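Local coordinates for protein aldolase (Klebsiella pneumoniae, PDB 6VOQ) that belongs to the class II aldolase and adducin-like family, carries a zinc ion in a site of one glutamate and three histidines, and assembles from four copies, at residues R8-Q13 / S168-A173; L41-G46 / G50-Q55; T61-W66 / V82-P87; R116-Y121 / R185-L190. One frame throughout, in Å; residues are numbered along the deposited sequence.

Contact 1: R8-Q13 / S168-A173; sequences REEMVQ and SSLREA
In the class II aldolase and adducin-like fold helices flank a central beta-sheet, and here two of them, 4-20 and the long 170-190, meet where Leu170 and Arg171 face Glu10 and Met11. The apolar half of the contact is carried by Leu170, whose CD2 lies 3.6 Å from Met11 CA and 3.9 Å from Met11 CE. Leucine suits the first turn of its helix because a branched tip can reach the backbone of the facing helix and still touch Leu33, Ala91 and Val93 of the sheet. Met11 answers with a long flexible chain: CG stands anti to the backbone N (chi1 178°), and the bend at chi3 brings the methyl back against the leucine, the two side chains crossing at about a right angle. Met11 also leans on Leu31 and Leu33, so both helices rest on Leu33 of strand 30-34.

Beside this lies a polar fringe. Glu10 reaches across to Arg171, but their salt bridge is long, Glu10 OE1 standing 3.8 Å from Arg171 NE, and the carboxylate and guanidinium planes are nearly perpendicular (87°), unlike the coplanar paired form. The same oxygen packs against the arginine's aliphatic root, Arg171 CB. Ser169, small and able to accept, is the N-cap of helix 170-190, its OG taking Glu172 N at 3.1 Å. A water completes the link between the helices: it donates to Glu10 OE1 and accepts from Arg171 N at 2.9 Å, binding the carboxylate to an amide of the helix's first turn.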
# COMPACT_ATOMS: atom_id res chain seq x y z
N ARG A 8 -21.61 -18.19 -3.80
CA ARG A 8 -20.70 -18.51 -2.70
C ARG A 8 -19.26 -18.33 -3.14
O ARG A 8 -18.44 -17.78 -2.40
CB ARG A 8 -20.94 -19.95 -2.22
CG ARG A 8 -22.22 -20.12 -1.45
CD ARG A 8 -22.41 -21.53 -0.96
NE ARG A 8 -23.68 -21.69 -0.26
CZ ARG A 8 -23.85 -21.60 1.06
NH1 ARG A 8 -22.81 -21.38 1.86
NH2 ARG A 8 -25.06 -21.75 1.57
N GLU A 9 -18.95 -18.78 -4.35
CA GLU A 9 -17.62 -18.62 -4.91
C GLU A 9 -17.21 -17.15 -5.04
O GLU A 9 -16.12 -16.77 -4.60
CB GLU A 9 -17.60 -19.33 -6.27
CG GLU A 9 -16.26 -19.50 -6.95
CD GLU A 9 -15.11 -19.85 -6.01
OE1 GLU A 9 -13.96 -19.51 -6.38
OE2 GLU A 9 -15.32 -20.50 -4.96
N GLU A 10 -18.09 -16.34 -5.65
CA GLU A 10 -17.82 -14.91 -5.81
C GLU A 10 -17.58 -14.23 -4.47
O GLU A 10 -16.72 -13.35 -4.36
CB GLU A 10 -19.01 -14.25 -6.53
CG GLU A 10 -18.87 -12.76 -6.72
CD GLU A 10 -18.48 -12.42 -8.14
OE1 GLU A 10 -19.09 -11.49 -8.73
OE2 GLU A 10 -17.57 -13.09 -8.67
N MET A 11 -18.33 -14.62 -3.43
CA MET A 11 -18.17 -13.99 -2.13
C MET A 11 -16.80 -14.28 -1.55
O MET A 11 -16.14 -13.37 -1.03
CB MET A 11 -19.27 -14.45 -1.18
CG MET A 11 -19.15 -13.87 0.21
SD MET A 11 -20.72 -13.90 1.10
CE MET A 11 -21.63 -12.72 0.11
N VAL A 12 -16.35 -15.53 -1.61
CA VAL A 12 -15.01 -15.88 -1.14
C VAL A 12 -13.94 -15.11 -1.92
O VAL A 12 -13.02 -14.54 -1.33
CB VAL A 12 -14.79 -17.40 -1.24
CG1 VAL A 12 -13.34 -17.77 -0.88
CG2 VAL A 12 -15.79 -18.14 -0.36
N GLN A 13 -14.05 -15.09 -3.25
CA GLN A 13 -13.04 -14.43 -4.06
C GLN A 13 -13.01 -12.94 -3.78
O GLN A 13 -11.95 -12.34 -3.59
CB GLN A 13 -13.31 -14.68 -5.55
CG GLN A 13 -13.12 -16.11 -5.96
CD GLN A 13 -13.39 -16.33 -7.45
OE1 GLN A 13 -13.78 -15.40 -8.16
NE2 GLN A 13 -13.16 -17.55 -7.92
N SER A 168 -26.16 -3.87 -7.43
CA SER A 168 -27.01 -4.82 -8.13
C SER A 168 -26.41 -6.22 -8.18
O SER A 168 -27.08 -7.15 -8.62
CB SER A 168 -27.29 -4.34 -9.56
OG SER A 168 -26.07 -4.09 -10.25
N SER A 169 -25.15 -6.35 -7.76
CA SER A 169 -24.49 -7.63 -7.56
C SER A 169 -23.38 -7.41 -6.54
O SER A 169 -23.11 -6.27 -6.14
CB SER A 169 -23.95 -8.18 -8.88
OG SER A 169 -22.82 -7.44 -9.31
N LEU A 170 -22.74 -8.49 -6.11
CA LEU A 170 -21.62 -8.32 -5.18
C LEU A 170 -20.45 -7.61 -5.86
O LEU A 170 -19.82 -6.74 -5.24
CB LEU A 170 -21.17 -9.66 -4.60
CG LEU A 170 -20.17 -9.53 -3.44
CD1 LEU A 170 -20.69 -8.59 -2.33
CD2 LEU A 170 -19.82 -10.89 -2.86
N ARG A 171 -20.16 -7.94 -7.11
CA ARG A 171 -19.04 -7.26 -7.77
C ARG A 171 -19.34 -5.79 -8.00
O ARG A 171 -18.45 -4.95 -7.89
CB ARG A 171 -18.69 -7.95 -9.09
CG ARG A 171 -17.46 -7.33 -9.76
CD ARG A 171 -16.74 -8.31 -10.67
NE ARG A 171 -16.16 -9.44 -9.95
CZ ARG A 171 -15.06 -9.38 -9.22
NH1 ARG A 171 -14.40 -8.23 -9.09
NH2 ARG A 171 -14.60 -10.47 -8.61
N GLU A 172 -20.59 -5.45 -8.32
CA GLU A 172 -20.94 -4.06 -8.53
C GLU A 172 -20.91 -3.28 -7.22
O GLU A 172 -20.46 -2.13 -7.18
CB GLU A 172 -22.31 -3.96 -9.19
CG GLU A 172 -22.52 -2.69 -10.01
CD GLU A 172 -23.67 -1.82 -9.50
OE1 GLU A 172 -24.43 -2.28 -8.61
OE2 GLU A 172 -23.83 -0.68 -10.00
N ALA A 173 -21.37 -3.90 -6.13
CA ALA A 173 -21.26 -3.26 -4.82
C ALA A 173 -19.80 -3.10 -4.42
O ALA A 173 -19.43 -2.09 -3.81
CB ALA A 173 -22.04 -4.07 -3.78
O HOH W 1 -21.25 -10.43 -8.19

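Contact 2: L41-G46 / G50-Q55; sequences LATPTG and GELQAQ
Leu52 meets Thr43 and Pro44 where the chain, having left strand 40-42 of the central sheet, doubles back through a loop before strand 58-60. From CA the Leu52 side chain heads toward the 41-46 segment. CB is the stem, and CG is set anti to the carbonyl carbon (chi1 -66°), which carries the fork across the gap between the two backbones. At the fork the work divides. CD1 lies 3.7 Å from Thr43 CG2, a methyl-to-methyl contact and the closest approach of the two segments. CD2 sits 4.2 Å from the same methyl and 4.2 Å from Pro44 CD, so the second branch bridges the threonine and the proline ring.

Threonine suits its place because its two branches can be put to different uses. With chi1 at 60°, OG1 lies between the backbone N and the carbonyl carbon and is hydrogen-bonded to Leu31 N, while CG2 is turned to the leucine. Pro44 offers a compact, rigid apolar ring, its CD turned to the leucine, with no amide hydrogen to satisfy, apt for a chain that is leaving its strand. No hydrogen bond joins the two segments; the contact is entirely van der Waals and modest in size, 103 Å² in all.

Around it, Thr43 stays tied to strand 30-34 through backbone bonding with Leu31, and its side chain lies about 10 Å from the bound zinc ion. Pro44 rests on Ser58 of strand 58-60, and helix 4-20 also packs here, Met11 on Thr43 and Val12 on Leu52.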
# COMPACT_ATOMS: atom_id res chain seq x y z
N LEU A 41 -27.24 -14.60 1.57
CA LEU A 41 -25.93 -15.20 1.80
C LEU A 41 -25.04 -14.14 2.44
O LEU A 41 -25.00 -13.00 1.99
CB LEU A 41 -25.33 -15.70 0.48
CG LEU A 41 -23.97 -16.39 0.54
CD1 LEU A 41 -24.12 -17.79 1.10
CD2 LEU A 41 -23.29 -16.42 -0.84
N ALA A 42 -24.34 -14.51 3.51
CA ALA A 42 -23.56 -13.53 4.24
C ALA A 42 -22.31 -14.18 4.81
O ALA A 42 -22.26 -15.40 5.01
CB ALA A 42 -24.37 -12.88 5.37
N THR A 43 -21.30 -13.35 5.07
CA THR A 43 -20.08 -13.84 5.69
C THR A 43 -20.32 -14.11 7.17
O THR A 43 -21.03 -13.35 7.84
CB THR A 43 -18.93 -12.83 5.51
OG1 THR A 43 -19.28 -11.58 6.11
CG2 THR A 43 -18.66 -12.59 4.04
N PRO A 44 -19.77 -15.19 7.71
CA PRO A 44 -20.13 -15.59 9.07
C PRO A 44 -19.48 -14.70 10.12
O PRO A 44 -18.62 -13.86 9.84
CB PRO A 44 -19.63 -17.04 9.16
CG PRO A 44 -18.53 -17.12 8.16
CD PRO A 44 -18.90 -16.18 7.05
N THR A 45 -19.93 -14.88 11.36
CA THR A 45 -19.42 -14.11 12.49
C THR A 45 -17.94 -14.39 12.72
O THR A 45 -17.43 -15.47 12.39
CB THR A 45 -20.23 -14.44 13.75
OG1 THR A 45 -19.82 -13.60 14.82
CG2 THR A 45 -20.05 -15.90 14.15
N GLY A 46 -17.25 -13.40 13.28
CA GLY A 46 -15.85 -13.55 13.64
C GLY A 46 -14.97 -14.02 12.51
O GLY A 46 -13.92 -14.65 12.73
N GLY A 50 -10.24 -12.60 4.16
CA GLY A 50 -9.28 -13.34 3.39
C GLY A 50 -9.26 -14.83 3.65
O GLY A 50 -8.45 -15.53 3.04
N GLU A 51 -10.12 -15.34 4.53
CA GLU A 51 -10.12 -16.75 4.92
C GLU A 51 -11.53 -17.32 4.89
O GLU A 51 -11.89 -18.18 5.70
CB GLU A 51 -9.49 -16.94 6.30
CG GLU A 51 -8.15 -16.23 6.53
CD GLU A 51 -6.95 -17.10 6.23
OE1 GLU A 51 -5.92 -16.56 5.75
OE2 GLU A 51 -7.02 -18.32 6.48
N LEU A 52 -12.36 -16.87 3.95
CA LEU A 52 -13.74 -17.36 3.87
C LEU A 52 -13.80 -18.78 3.31
O LEU A 52 -12.94 -19.20 2.52
CB LEU A 52 -14.58 -16.42 3.00
CG LEU A 52 -14.80 -15.01 3.56
CD1 LEU A 52 -15.65 -14.17 2.62
CD2 LEU A 52 -15.41 -15.08 4.96
N GLN A 53 -14.82 -19.52 3.73
CA GLN A 53 -15.07 -20.88 3.24
C GLN A 53 -16.45 -20.90 2.59
O GLN A 53 -17.46 -20.68 3.26
CB GLN A 53 -15.00 -21.91 4.37
CG GLN A 53 -13.78 -21.77 5.26
CD GLN A 53 -12.74 -22.85 5.00
OE1 GLN A 53 -13.05 -24.04 4.98
NE2 GLN A 53 -11.49 -22.43 4.80
N ALA A 54 -16.48 -21.14 1.27
CA ALA A 54 -17.73 -21.12 0.53
C ALA A 54 -18.78 -21.98 1.20
O ALA A 54 -19.95 -21.60 1.33
CB ALA A 54 -17.48 -21.62 -0.90
N GLN A 55 -18.36 -23.14 1.67
CA GLN A 55 -19.26 -24.13 2.21
C GLN A 55 -19.93 -23.70 3.50
O GLN A 55 -21.02 -24.21 3.80
CB GLN A 55 -18.47 -25.41 2.42
CG GLN A 55 -18.51 -26.28 1.20
CD GLN A 55 -19.96 -26.39 0.73
OE1 GLN A 55 -20.70 -27.29 1.14
NE2 GLN A 55 -20.39 -25.39 -0.06

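Contact 3: T61-W66 / V82-P87; sequences TLQGEW and VYLHNP
Leu62, the second residue of the type I beta turn Thr61-Gly64 in the connection of the beta hairpin formed by strands 58-60 and 66-68, packs on Tyr83 of helix 76-83 and the next residue, Leu84, and these three residues bury most of the surface in the contact. Leu62 gives the largest share. Its side chain points toward the 82-87 segment, and its CD2 comes within 3.7 Å of Tyr83 CB and 4.0 Å of Tyr83 CG, at an oblique approach to the ring; the two side chains cross at about a right angle. A leucine fits here because both of its methyls can rest against the root of the tyrosine, CD2 closer than CD1.

With CG anti to the carbonyl carbon (chi1 -70°), the Tyr83 ring is led away from the turn into the fold, where its side chain touches Leu40 and Ile92. An amphipathic residue suits that path: the stem serves the turn, and the hydroxyl reaches a polar partner, hydrogen-bonding Ser32 OG on strand 30-34.

Leu84, more exposed, covers the other flank. Its CD2 lies 3.9 Å from Leu62 CB and reaches the amide end of Gln63, which bends back over it at chi2. Within the turn, Gly64 N bonds Thr61 O at 2.9 Å, and Gly64 adopts a positive phi that would jam a side chain against the preceding carbonyl. Thr61 OG1 accepts Glu65 N at 3.1 Å. The carbonyl O of Leu62, hydrogen-bonded to Arg80, also meets a methyl, Leu84 CD1, at 3.6 Å.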
# COMPACT_ATOMS: atom_id res chain seq x y z
N THR A 61 -32.72 -15.57 6.45
CA THR A 61 -33.84 -14.88 5.83
C THR A 61 -33.75 -13.38 6.13
O THR A 61 -33.12 -12.96 7.10
CB THR A 61 -35.19 -15.41 6.33
OG1 THR A 61 -35.42 -14.97 7.67
CG2 THR A 61 -35.23 -16.93 6.28
N LEU A 62 -34.42 -12.58 5.29
CA LEU A 62 -34.42 -11.14 5.51
C LEU A 62 -35.05 -10.76 6.85
O LEU A 62 -34.80 -9.66 7.35
CB LEU A 62 -35.13 -10.43 4.36
CG LEU A 62 -34.39 -10.44 3.02
CD1 LEU A 62 -35.11 -9.58 1.99
CD2 LEU A 62 -32.95 -9.96 3.19
N GLN A 63 -35.83 -11.65 7.45
CA GLN A 63 -36.43 -11.39 8.75
C GLN A 63 -35.58 -11.87 9.91
O GLN A 63 -36.01 -11.77 11.06
CB GLN A 63 -37.83 -12.02 8.82
CG GLN A 63 -38.80 -11.47 7.80
CD GLN A 63 -38.52 -12.01 6.40
OE1 GLN A 63 -38.16 -13.18 6.23
NE2 GLN A 63 -38.67 -11.15 5.39
N GLY A 64 -34.39 -12.40 9.63
CA GLY A 64 -33.42 -12.73 10.66
C GLY A 64 -33.31 -14.18 11.06
O GLY A 64 -32.58 -14.49 12.01
N GLU A 65 -34.00 -15.09 10.37
CA GLU A 65 -33.95 -16.50 10.73
C GLU A 65 -32.72 -17.15 10.09
O GLU A 65 -32.54 -17.07 8.87
CB GLU A 65 -35.23 -17.20 10.28
CG GLU A 65 -35.64 -18.38 11.13
CD GLU A 65 -36.64 -19.28 10.43
OE1 GLU A 65 -36.58 -20.51 10.65
OE2 GLU A 65 -37.49 -18.77 9.67
N TRP A 66 -31.90 -17.79 10.91
CA TRP A 66 -30.67 -18.44 10.48
C TRP A 66 -30.97 -19.78 9.78
O TRP A 66 -31.58 -20.66 10.37
CB TRP A 66 -29.79 -18.63 11.71
CG TRP A 66 -28.50 -19.26 11.49
CD1 TRP A 66 -27.77 -19.21 10.34
CD2 TRP A 66 -27.73 -20.01 12.44
NE1 TRP A 66 -26.60 -19.92 10.51
CE2 TRP A 66 -26.54 -20.40 11.79
CE3 TRP A 66 -27.93 -20.40 13.77
CZ2 TRP A 66 -25.57 -21.17 12.42
CZ3 TRP A 66 -26.95 -21.16 14.40
CH2 TRP A 66 -25.78 -21.54 13.72
N VAL A 82 -31.43 -2.73 4.99
CA VAL A 82 -31.32 -2.14 3.65
C VAL A 82 -32.15 -2.94 2.65
O VAL A 82 -32.94 -2.38 1.89
CB VAL A 82 -29.85 -2.04 3.22
CG1 VAL A 82 -29.76 -1.49 1.80
CG2 VAL A 82 -29.07 -1.20 4.20
N TYR A 83 -31.94 -4.26 2.61
CA TYR A 83 -32.68 -5.10 1.67
C TYR A 83 -34.18 -4.92 1.82
O TYR A 83 -34.91 -4.88 0.82
CB TYR A 83 -32.33 -6.57 1.87
CG TYR A 83 -30.94 -6.95 1.44
CD1 TYR A 83 -30.61 -7.06 0.10
CD2 TYR A 83 -29.95 -7.23 2.38
CE1 TYR A 83 -29.34 -7.42 -0.30
CE2 TYR A 83 -28.67 -7.57 2.00
CZ TYR A 83 -28.37 -7.67 0.66
OH TYR A 83 -27.11 -8.03 0.26
N LEU A 84 -34.67 -4.82 3.06
CA LEU A 84 -36.10 -4.75 3.33
C LEU A 84 -36.72 -3.43 2.90
O LEU A 84 -37.95 -3.31 2.94
CB LEU A 84 -36.36 -4.98 4.82
CG LEU A 84 -36.18 -6.40 5.33
CD1 LEU A 84 -36.06 -6.38 6.84
CD2 LEU A 84 -37.36 -7.28 4.90
N HIS A 85 -35.92 -2.44 2.49
CA HIS A 85 -36.46 -1.15 2.06
C HIS A 85 -35.80 -0.66 0.77
O HIS A 85 -35.78 0.54 0.50
CB HIS A 85 -36.32 -0.12 3.18
CG HIS A 85 -37.11 -0.50 4.38
ND1 HIS A 85 -36.61 -1.32 5.36
CD2 HIS A 85 -38.40 -0.25 4.72
CE1 HIS A 85 -37.54 -1.54 6.27
NE2 HIS A 85 -38.64 -0.89 5.91
N ASN A 86 -35.28 -1.58 -0.03
CA ASN A 86 -34.75 -1.25 -1.35
C ASN A 86 -34.71 -2.50 -2.21
O ASN A 86 -33.76 -3.28 -2.12
CB ASN A 86 -33.36 -0.64 -1.24
CG ASN A 86 -32.78 -0.28 -2.59
OD1 ASN A 86 -33.47 -0.34 -3.61
ND2 ASN A 86 -31.50 0.09 -2.61
N PRO A 87 -35.73 -2.75 -3.04
CA PRO A 87 -35.70 -3.97 -3.85
C PRO A 87 -34.62 -3.97 -4.91
O PRO A 87 -34.30 -5.04 -5.45
CB PRO A 87 -37.11 -4.03 -4.47
CG PRO A 87 -37.65 -2.67 -4.35
CD PRO A 87 -37.02 -2.04 -3.14

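Contact 4: R116-Y121 / R185-L190; sequences RPFTPY and RLIFTL
Phe118 sets its ring against one flank of helix 170-190, meeting Leu186, Ile187 and Leu190. Leu190 CD1 lies over a ring face in a CH-pi contact, 4.0 Å from the Phe118 centroid and only 12° off the normal. The ring's rim is taken up by the preceding turn of the helix: Leu186 CB approaches Phe118 CE1 at 3.5 Å and Ile187 CG1 approaches CE2 at 3.7 Å, both at the edge. Leu186 CD1 adds a further touch near the plane, 3.7 Å from CE1. Leu186 and Leu190, four apart, lie on the same side of the helix, and Ile187 flanks them, so together they meet one face and part of the edge of the ring.

What puts the ring there is an unusual first torsion. Chi1 of Phe118 is 46°, with CG between the backbone N and the carbonyl carbon, and the ring projects from the loop against the helix. The backbone O of Phe118 accepts a hydrogen bond from Asn160 ND2 of a second subunit, and Ile195 and Tyr197 pack on the phenylalanine side chain.

Further out, His98 and Leu106 of the second subunit pack on Leu186 and Leu190. Tyr121 stacks on His96 of that subunit, one of the zinc ligands, so this loop borders a metal site across the interface. Within the chain, the loop runs from helix 98-104 into helix 121-125, pinned to the last turns of helix 170-190.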
# COMPACT_ATOMS: atom_id res chain seq x y z
N ARG A 116 -18.59 15.86 -1.20
CA ARG A 116 -18.71 16.95 -2.15
C ARG A 116 -17.95 16.60 -3.43
O ARG A 116 -16.72 16.54 -3.41
CB ARG A 116 -18.17 18.23 -1.53
CG ARG A 116 -18.44 19.49 -2.33
CD ARG A 116 -17.99 20.65 -1.48
NE ARG A 116 -17.84 21.90 -2.21
CZ ARG A 116 -17.10 22.90 -1.76
NH1 ARG A 116 -16.43 22.78 -0.61
NH2 ARG A 116 -17.02 24.02 -2.47
N PRO A 117 -18.65 16.42 -4.55
CA PRO A 117 -18.02 15.75 -5.70
C PRO A 117 -17.02 16.64 -6.44
O PRO A 117 -17.32 17.78 -6.82
CB PRO A 117 -19.22 15.38 -6.59
CG PRO A 117 -20.28 16.35 -6.22
CD PRO A 117 -20.09 16.65 -4.76
N PHE A 118 -15.82 16.09 -6.65
CA PHE A 118 -14.80 16.64 -7.54
C PHE A 118 -14.40 15.65 -8.63
O PHE A 118 -13.47 15.94 -9.38
CB PHE A 118 -13.54 17.05 -6.76
CG PHE A 118 -13.09 16.02 -5.77
CD1 PHE A 118 -12.33 14.93 -6.18
CD2 PHE A 118 -13.44 16.12 -4.43
CE1 PHE A 118 -11.91 13.97 -5.27
CE2 PHE A 118 -13.03 15.16 -3.51
CZ PHE A 118 -12.27 14.08 -3.93
N THR A 119 -15.03 14.49 -8.69
CA THR A 119 -14.89 13.51 -9.75
C THR A 119 -16.28 12.99 -10.06
O THR A 119 -17.15 12.96 -9.17
CB THR A 119 -13.99 12.34 -9.36
OG1 THR A 119 -14.37 11.87 -8.05
CG2 THR A 119 -12.54 12.78 -9.34
N PRO A 120 -16.55 12.60 -11.31
CA PRO A 120 -17.93 12.28 -11.71
C PRO A 120 -18.42 10.91 -11.26
O PRO A 120 -19.64 10.68 -11.26
CB PRO A 120 -17.87 12.35 -13.24
CG PRO A 120 -16.48 11.96 -13.55
CD PRO A 120 -15.62 12.52 -12.45
N TYR A 121 -17.53 10.00 -10.87
CA TYR A 121 -17.89 8.59 -10.85
C TYR A 121 -18.75 8.20 -9.66
O TYR A 121 -19.65 7.37 -9.80
CB TYR A 121 -16.61 7.76 -10.93
CG TYR A 121 -15.80 8.19 -12.13
CD1 TYR A 121 -16.24 7.90 -13.42
CD2 TYR A 121 -14.64 8.95 -11.98
CE1 TYR A 121 -15.54 8.32 -14.53
CE2 TYR A 121 -13.92 9.37 -13.10
CZ TYR A 121 -14.38 9.06 -14.37
OH TYR A 121 -13.70 9.46 -15.49
N ARG A 185 -10.40 8.76 -0.15
CA ARG A 185 -8.95 8.90 -0.08
C ARG A 185 -8.50 10.19 -0.76
O ARG A 185 -7.58 10.87 -0.29
CB ARG A 185 -8.30 7.67 -0.70
CG ARG A 185 -6.78 7.67 -0.60
CD ARG A 185 -6.20 6.52 -1.36
NE ARG A 185 -4.75 6.51 -1.31
CZ ARG A 185 -4.00 5.84 -2.18
NH1 ARG A 185 -4.58 5.15 -3.15
NH2 ARG A 185 -2.68 5.87 -2.09
N LEU A 186 -9.13 10.55 -1.88
CA LEU A 186 -8.76 11.77 -2.57
C LEU A 186 -9.02 12.99 -1.70
O LEU A 186 -8.25 13.95 -1.75
CB LEU A 186 -9.52 11.88 -3.88
CG LEU A 186 -8.97 11.00 -4.98
CD1 LEU A 186 -10.02 10.84 -6.07
CD2 LEU A 186 -7.70 11.62 -5.51
N ILE A 187 -10.09 12.96 -0.91
CA ILE A 187 -10.36 14.06 0.01
C ILE A 187 -9.16 14.30 0.91
O ILE A 187 -8.63 15.42 1.00
CB ILE A 187 -11.64 13.78 0.81
CG1 ILE A 187 -12.86 13.82 -0.11
CG2 ILE A 187 -11.82 14.79 1.94
CD1 ILE A 187 -14.15 13.36 0.53
N PHE A 188 -8.66 13.25 1.56
CA PHE A 188 -7.55 13.44 2.49
C PHE A 188 -6.25 13.73 1.77
O PHE A 188 -5.41 14.46 2.30
CB PHE A 188 -7.42 12.23 3.40
CG PHE A 188 -8.52 12.15 4.41
CD1 PHE A 188 -8.43 12.87 5.59
CD2 PHE A 188 -9.67 11.42 4.15
CE1 PHE A 188 -9.46 12.82 6.51
CE2 PHE A 188 -10.68 11.36 5.06
CZ PHE A 188 -10.58 12.06 6.25
N THR A 189 -6.10 13.22 0.55
CA THR A 189 -4.92 13.55 -0.25
C THR A 189 -4.93 15.02 -0.66
O THR A 189 -3.91 15.71 -0.60
CB THR A 189 -4.87 12.66 -1.49
OG1 THR A 189 -4.67 11.30 -1.08
CG2 THR A 189 -3.74 13.09 -2.42
N LEU A 190 -6.08 15.51 -1.13
CA LEU A 190 -6.15 16.89 -1.56
C LEU A 190 -5.99 17.85 -0.39
O LEU A 190 -5.39 18.91 -0.55
CB LEU A 190 -7.46 17.14 -2.30
CG LEU A 190 -7.52 16.42 -3.65
CD1 LEU A 190 -8.94 16.38 -4.20
CD2 LEU A 190 -6.57 17.10 -4.63

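Overall arrangement
Contacts 1 and 4 both use helix 170-190, one at its first turn and the other at its last, their centres 26 Å apart. Contact 4 is the most buried and wholly apolar across its segments, and it alone borders other subunits. Contact 1 mixes an apolar core with a long ion pair and a bridging water. Contact 2 is smaller and made of methyls and a proline; it touches contact 1 through helix 4-20, where Arg8 NH1 probably hydrogen-bonds Ala54 O. Contact 3, with two exposed members, lies toward the surface near one edge of the sheet, beside strands 58-60 and 66-68, on the opposite side of the chain's centre from contact 4.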